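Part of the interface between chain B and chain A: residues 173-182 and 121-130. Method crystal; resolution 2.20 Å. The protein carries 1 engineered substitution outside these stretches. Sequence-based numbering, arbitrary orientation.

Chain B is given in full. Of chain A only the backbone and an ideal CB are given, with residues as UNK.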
ATOM      1  N   HIS B 173      -3.008  10.464  -1.984  1.00 18.18           N
ATOM      2  CA  HIS B 173      -2.813  11.148  -0.711  1.00 18.91           C
ATOM      3  C   HIS B 173      -3.599  10.435   0.383  1.00 17.66           C
ATOM      4  O   HIS B 173      -4.410   9.547   0.119  1.00 16.59           O
ATOM      5  CB  HIS B 173      -3.284  12.597  -0.825  1.00 14.86           C
ATOM      6  CG  HIS B 173      -4.755  12.704  -1.088  1.00 18.56           C
ATOM      7  ND1 HIS B 173      -5.695  12.703  -0.078  1.00 16.10           N
ATOM      8  CD2 HIS B 173      -5.452  12.728  -2.252  1.00 17.01           C
ATOM      9  CE1 HIS B 173      -6.907  12.769  -0.609  1.00 18.51           C
ATOM     10  NE2 HIS B 173      -6.785  12.778  -1.928  1.00 18.41           N
ATOM     11  N   LYS B 174      -3.403  10.881   1.617  1.00 17.37           N
ATOM     12  CA  LYS B 174      -4.249  10.481   2.740  1.00 20.80           C
ATOM     13  C   LYS B 174      -4.659  11.723   3.533  1.00 17.96           C
ATOM     14  O   LYS B 174      -4.497  11.821   4.751  1.00 21.09           O
ATOM     15  CB  LYS B 174      -3.522   9.441   3.596  1.00 18.65           C
ATOM     16  CG  LYS B 174      -4.362   8.794   4.699  1.00 24.47           C
ATOM     17  CD  LYS B 174      -5.312   7.702   4.166  1.00 26.69           C
ATOM     18  CE  LYS B 174      -6.150   7.129   5.317  1.00 26.98           C
ATOM     19  NZ  LYS B 174      -7.224   6.175   4.882  1.00 26.80           N
ATOM     20  N   ALA B 175      -5.236  12.691   2.830  1.00 16.62           N
ATOM     21  CA  ALA B 175      -5.448  14.007   3.414  1.00 22.43           C
ATOM     22  C   ALA B 175      -6.665  14.066   4.323  1.00 20.96           C
ATOM     23  O   ALA B 175      -6.843  15.065   5.025  1.00 21.32           O
ATOM     24  CB  ALA B 175      -5.564  15.058   2.300  1.00 16.48           C
ATOM     25  N   ASN B 176      -7.497  13.026   4.352  1.00 21.57           N
ATOM     26  CA  ASN B 176      -8.558  13.008   5.349  1.00 19.76           C
ATOM     27  C   ASN B 176      -8.002  12.785   6.749  1.00 22.59           C
ATOM     28  O   ASN B 176      -8.516  13.364   7.713  1.00 25.05           O
ATOM     29  CB  ASN B 176      -9.611  11.942   5.006  1.00 19.91           C
ATOM     30  CG  ASN B 176      -9.011  10.562   4.736  1.00 23.98           C
ATOM     31  OD1 ASN B 176      -7.805  10.409   4.535  1.00 24.40           O
ATOM     32  ND2 ASN B 176      -9.863   9.554   4.722  1.00 24.35           N
ATOM     33  N   ILE B 177      -6.941  11.994   6.880  1.00 19.85           N
ATOM     34  CA  ILE B 177      -6.330  11.705   8.181  1.00 18.16           C
ATOM     35  C   ILE B 177      -5.103  12.576   8.438  1.00 23.93           C
ATOM     36  O   ILE B 177      -4.922  13.116   9.529  1.00 19.87           O
ATOM     37  CB  ILE B 177      -5.966  10.209   8.263  1.00 20.50           C
ATOM     38  CG1 ILE B 177      -7.220   9.342   8.060  1.00 25.14           C
ATOM     39  CG2 ILE B 177      -5.235   9.915   9.551  1.00 17.45           C
ATOM     40  CD1 ILE B 177      -8.270   9.510   9.157  1.00 26.88           C
ATOM     41  N   LEU B 178      -4.221  12.676   7.452  1.00 19.00           N
ATOM     42  CA  LEU B 178      -3.036  13.527   7.525  1.00 20.75           C
ATOM     43  C   LEU B 178      -3.400  14.873   6.905  1.00 17.96           C
ATOM     44  O   LEU B 178      -3.069  15.195   5.766  1.00 22.09           O
ATOM     45  CB  LEU B 178      -1.865  12.853   6.818  1.00 20.22           C
ATOM     46  CG  LEU B 178      -1.559  11.443   7.384  1.00 24.18           C
ATOM     47  CD1 LEU B 178      -0.497  10.704   6.569  1.00 22.02           C
ATOM     48  CD2 LEU B 178      -1.124  11.528   8.863  1.00 21.73           C
ATOM     49  N   LYS B 179      -4.157  15.644   7.677  1.00 18.52           N
ATOM     50  CA  LYS B 179      -4.721  16.877   7.150  1.00 21.26           C
ATOM     51  C   LYS B 179      -3.644  17.903   6.823  1.00 21.11           C
ATOM     52  O   LYS B 179      -3.844  18.742   5.942  1.00 28.83           O
ATOM     53  CB  LYS B 179      -5.739  17.449   8.142  1.00 23.22           C
ATOM     54  CG  LYS B 179      -6.994  16.580   8.278  1.00 24.74           C
ATOM     55  CD  LYS B 179      -7.990  17.200   9.240  1.00 30.23           C
ATOM     56  CE  LYS B 179      -9.173  16.265   9.498  1.00 23.80           C
ATOM     57  NZ  LYS B 179     -10.018  16.057   8.282  1.00 24.12           N
ATOM     58  N   CYS B 180      -2.518  17.882   7.532  1.00 28.65           N
ATOM     59  CA  CYS B 180      -1.489  18.901   7.326  1.00 24.75           C
ATOM     60  C   CYS B 180      -0.521  18.529   6.205  1.00 19.49           C
ATOM     61  O   CYS B 180      -0.340  19.300   5.266  1.00 22.53           O
ATOM     62  CB  CYS B 180      -0.743  19.171   8.641  1.00 20.61           C
ATOM     63  SG  CYS B 180      -1.818  19.920   9.950  1.00 25.09           S
ATOM     64  N   THR B 181       0.118  17.358   6.289  1.00 18.50           N
ATOM     65  CA  THR B 181       1.127  17.004   5.291  1.00 22.18           C
ATOM     66  C   THR B 181       0.469  16.608   3.977  1.00 21.68           C
ATOM     67  O   THR B 181       0.682  17.243   2.936  1.00 19.25           O
ATOM     68  CB  THR B 181       2.002  15.856   5.806  1.00 21.12           C
ATOM     69  OG1 THR B 181       1.155  14.853   6.380  1.00 19.25           O
ATOM     70  CG2 THR B 181       2.993  16.374   6.864  1.00 18.70           C
ATOM     71  N   SER B 182      -0.336  15.540   4.014  1.00 23.47           N
ATOM     72  CA  SER B 182      -1.060  15.109   2.827  1.00 20.12           C
ATOM     73  C   SER B 182      -1.979  16.206   2.315  1.00 19.35           C
ATOM     74  O   SER B 182      -2.102  16.401   1.100  1.00 20.31           O
ATOM     75  CB  SER B 182      -1.854  13.842   3.136  1.00 18.47           C
ATOM     76  OG  SER B 182      -1.464  12.822   2.264  1.00 23.07           O
TER
ATOM     77  N   UNK A 121      -0.011   5.168  15.923  1.00 17.24           N
ATOM     78  CA  UNK A 121       0.687   5.283  14.642  1.00 19.39           C
ATOM     79  C   UNK A 121       0.429   6.636  14.005  1.00 22.38           C
ATOM     80  O   UNK A 121       0.389   7.669  14.687  1.00 22.48           O
ATOM     81  CB  UNK A 121       0.256   4.165  13.691  1.00 19.39           C
ATOM     82  N   UNK A 122       0.207   6.638  12.687  1.00 24.51           N
ATOM     83  CA  UNK A 122      -0.058   7.897  11.989  1.00 24.97           C
ATOM     84  C   UNK A 122      -1.495   8.392  12.174  1.00 29.07           C
ATOM     85  O   UNK A 122      -1.865   9.417  11.585  1.00 25.65           O
ATOM     86  CB  UNK A 122       0.235   7.729  10.497  1.00 24.97           C
ATOM     87  N   UNK A 123      -2.293   7.725  13.006  1.00 22.03           N
ATOM     88  CA  UNK A 123      -3.647   8.168  13.313  1.00 23.82           C
ATOM     89  C   UNK A 123      -3.728   8.853  14.663  1.00 23.12           C
ATOM     90  O   UNK A 123      -4.828   9.155  15.137  1.00 27.32           O
ATOM     91  CB  UNK A 123      -4.612   6.981  13.277  1.00 23.82           C
ATOM     92  N   UNK A 124      -2.582   9.113  15.289  1.00 28.10           N
ATOM     93  CA  UNK A 124      -2.554   9.768  16.590  1.00 26.87           C
ATOM     94  C   UNK A 124      -3.166  11.163  16.566  1.00 29.22           C
ATOM     95  O   UNK A 124      -3.513  11.687  17.625  1.00 29.46           O
ATOM     96  CB  UNK A 124      -1.112   9.851  17.095  1.00 26.87           C
ATOM     97  N   UNK A 125      -3.301  11.791  15.400  1.00 22.61           N
ATOM     98  CA  UNK A 125      -3.879  13.120  15.386  1.00 25.67           C
ATOM     99  C   UNK A 125      -2.906  14.222  15.753  1.00 29.99           C
ATOM    100  O   UNK A 125      -3.326  15.280  16.241  1.00 28.58           O
ATOM    101  CB  UNK A 125      -5.073  13.165  16.342  1.00 25.67           C
ATOM    102  N   UNK A 126      -1.611  14.008  15.530  1.00 19.96           N
ATOM    103  CA  UNK A 126      -0.573  14.953  15.929  1.00 23.56           C
ATOM    104  C   UNK A 126       0.069  15.490  14.662  1.00 22.78           C
ATOM    105  O   UNK A 126       0.834  14.780  13.991  1.00 23.59           O
ATOM    106  CB  UNK A 126       0.465  14.301  16.845  1.00 23.56           C
ATOM    107  N   UNK A 127      -0.251  16.740  14.323  1.00 15.23           N
ATOM    108  CA  UNK A 127       0.263  17.382  13.115  1.00 23.45           C
ATOM    109  C   UNK A 127       0.270  18.884  13.298  1.00 23.78           C
ATOM    110  O   UNK A 127      -0.489  19.429  14.099  1.00 25.55           O
ATOM    111  CB  UNK A 127      -0.569  16.997  11.890  1.00 23.45           C
ATOM    112  N   UNK A 128       1.033  19.551  12.438  1.00 19.40           N
ATOM    113  CA  UNK A 128       1.012  21.004  12.443  1.00 20.74           C
ATOM    114  C   UNK A 128       1.531  21.523  11.112  1.00 21.84           C
ATOM    115  O   UNK A 128       2.258  20.832  10.403  1.00 19.83           O
ATOM    116  CB  UNK A 128       1.842  21.559  13.602  1.00 20.74           C
ATOM    117  N   UNK A 129       1.134  22.752  10.785  1.00 19.04           N
ATOM    118  CA  UNK A 129       1.785  23.514   9.732  1.00 23.84           C
ATOM    119  C   UNK A 129       2.967  24.278  10.317  1.00 23.82           C
ATOM    120  O   UNK A 129       3.000  24.586  11.510  1.00 22.69           O
ATOM    121  CB  UNK A 129       0.798  24.471   9.060  1.00 23.84           C
ATOM    122  N   UNK A 130       3.963  24.536   9.475  1.00 20.95           N
ATOM    123  CA  UNK A 130       4.983  25.542   9.731  1.00 18.77           C
ATOM    124  C   UNK A 130       4.663  26.729   8.826  1.00 24.82           C
ATOM    125  O   UNK A 130       4.689  26.615   7.583  1.00 24.01           O
ATOM    126  CB  UNK A 130       6.392  25.001   9.482  1.00 18.77           C
TER

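Position 121 has a phi of 65° and a psi of -138°. Positive phi by itself favours glycine, and nothing of the chain B stretch lies within 5.5 Å of the ideal CB. The residue is Gly121(A), the first of a type I beta turn.

At position 122 CA-to-CB points toward chain B, and the ideal CB is 4.4 Å from Leu178(B) CD2. Chain B offers a methyl group here and no charge. A medium-sized apolar side chain would suit, with leucine, isoleucine, valine and methionine all plausible. The residue is Leu122(A), with chi1 m and chi2 t. Its CD2 lies 4.2 Å from Leu178(B) CD2, an apolar contact. The backbone takes part as well: Leu122(A) O is 3.5 Å from Leu178(B) CD2.

At position 123 CA-to-CB points sideways. The ideal CB is 4.8 Å from Ile177(B) CG2, and the aliphatic part of Lys174(B) lies further along. A long or flat side chain could turn back over the isoleucine, so an aromatic residue, leucine or methionine would fit. The residue is Tyr123(A). Its end comes nearer than its CB direction suggests. Ile177(B) CG2 sits over one ring face, 4.0 Å from the centroid of the Tyr123(A) ring and only 7° off the normal, a CH-pi contact. Tyr123(A) OH reaches to 3.4 Å from Lys174(B) CE.

Position 124 is out of reach of chain B, which therefore sets no preference. Ala124(A) closes the turn; its N makes a weak hydrogen bond of 3.4 Å to Gly121(A) O.

Position 125 has phi 81° and psi 26°. A CB would be jammed against the carbonyl O of the residue before, which calls for glycine. Gly125(A) is found.

Position 126 is also out of reach, and chain B does not limit the choice. Ile126(A) touches a crystal neighbour instead.

At position 127 CA-to-CB points toward chain B, with the ideal CB 3.7 Å from Cys180(B) SG. Beyond it are the backbone amides of Lys179(B) and Cys180(B), two neighbouring donors. An acceptor on a flexible arm would suit: glutamate or glutamine, perhaps aspartate if the reach allowed. The residue is Glu127(A). Cys180(B) N donates to Glu127(A) OE1 at 3.1 Å, with an angle of 160°. Lys179(B) N makes a weak hydrogen bond to Glu127(A) OE2 at 2.9 Å, since its angle is only 124°. The carboxylate thus gathers both amides.

At position 128 CA-to-CB points away, so many side chains are possible. The residue is His128(A). Its backbone N lies 3.8 Å from Cys180(B) SG.

At position 129 CA-to-CB points sideways, and the ideal CB is 5.3 Å from Cys180(B) SG. A large apolar side chain could bend back to the sulfur; phenylalanine, leucine or methionine would serve. The residue is Phe129(A). Cys180(B) SG lies over one face, 4.0 Å from the Phe129(A) ring centroid and 13° off the normal, a sulfur-aromatic contact.

Position 130 is out of reach. Strand geometry often suits beta-branched residues, and Ile130(A) is one.

Chain A, residues 121-130: GLYAGIEHFI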
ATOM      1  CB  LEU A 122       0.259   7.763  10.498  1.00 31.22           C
ATOM      2  CG  LEU A 122       1.735   7.853  10.087  1.00 33.80           C
ATOM      3  CD1 LEU A 122       1.950   7.208   8.751  1.00 29.12           C
ATOM      4  CD2 LEU A 122       2.234   9.280  10.043  1.00 29.40           C
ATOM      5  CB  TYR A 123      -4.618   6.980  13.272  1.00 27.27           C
ATOM      6  CG  TYR A 123      -4.911   6.491  11.876  1.00 21.47           C
ATOM      7  CD1 TYR A 123      -3.881   6.098  11.033  1.00 26.83           C
ATOM      8  CD2 TYR A 123      -6.218   6.388  11.411  1.00 23.14           C
ATOM      9  CE1 TYR A 123      -4.139   5.636   9.752  1.00 33.08           C
ATOM     10  CE2 TYR A 123      -6.493   5.932  10.128  1.00 24.12           C
ATOM     11  CZ  TYR A 123      -5.442   5.558   9.302  1.00 29.94           C
ATOM     12  OH  TYR A 123      -5.676   5.102   8.026  1.00 28.58           O
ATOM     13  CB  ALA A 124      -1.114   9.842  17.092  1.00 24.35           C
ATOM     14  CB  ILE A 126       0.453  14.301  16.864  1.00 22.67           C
ATOM     15  CG1 ILE A 126      -0.266  13.787  18.127  1.00 22.12           C
ATOM     16  CG2 ILE A 126       1.555  15.289  17.249  1.00 21.23           C
ATOM     17  CD1 ILE A 126       0.539  12.778  18.921  1.00 27.00           C
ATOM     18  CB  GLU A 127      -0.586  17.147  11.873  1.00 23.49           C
ATOM     19  CG  GLU A 127      -1.269  15.854  11.680  1.00 28.87           C
ATOM     20  CD  GLU A 127      -2.037  15.895  10.370  1.00 26.85           C
ATOM     21  OE1 GLU A 127      -1.394  15.675   9.329  1.00 30.76           O
ATOM     22  OE2 GLU A 127      -3.258  16.187  10.379  1.00 31.08           O
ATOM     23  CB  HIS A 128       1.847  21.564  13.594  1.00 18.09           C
ATOM     24  CG  HIS A 128       3.254  21.050  13.626  1.00 24.82           C
ATOM     25  ND1 HIS A 128       4.322  21.762  13.116  1.00 24.43           N
ATOM     26  CD2 HIS A 128       3.772  19.905  14.127  1.00 18.74           C
ATOM     27  CE1 HIS A 128       5.434  21.068  13.294  1.00 21.30           C
ATOM     28  NE2 HIS A 128       5.128  19.940  13.909  1.00 25.29           N
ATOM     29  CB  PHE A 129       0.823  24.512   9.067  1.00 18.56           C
ATOM     30  CG  PHE A 129      -0.372  23.879   8.403  1.00 21.77           C
ATOM     31  CD1 PHE A 129      -0.234  23.182   7.206  1.00 22.23           C
ATOM     32  CD2 PHE A 129      -1.646  23.999   8.966  1.00 21.19           C
ATOM     33  CE1 PHE A 129      -1.343  22.599   6.582  1.00 19.53           C
ATOM     34  CE2 PHE A 129      -2.759  23.439   8.340  1.00 20.62           C
ATOM     35  CZ  PHE A 129      -2.603  22.737   7.143  1.00 21.12           C
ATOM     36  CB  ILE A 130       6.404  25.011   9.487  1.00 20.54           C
ATOM     37  CG1 ILE A 130       6.785  23.993  10.558  1.00 23.30           C
ATOM     38  CG2 ILE A 130       7.423  26.140   9.543  1.00 20.66           C
ATOM     39  CD1 ILE A 130       6.756  22.612  10.079  1.00 26.73           C
TER
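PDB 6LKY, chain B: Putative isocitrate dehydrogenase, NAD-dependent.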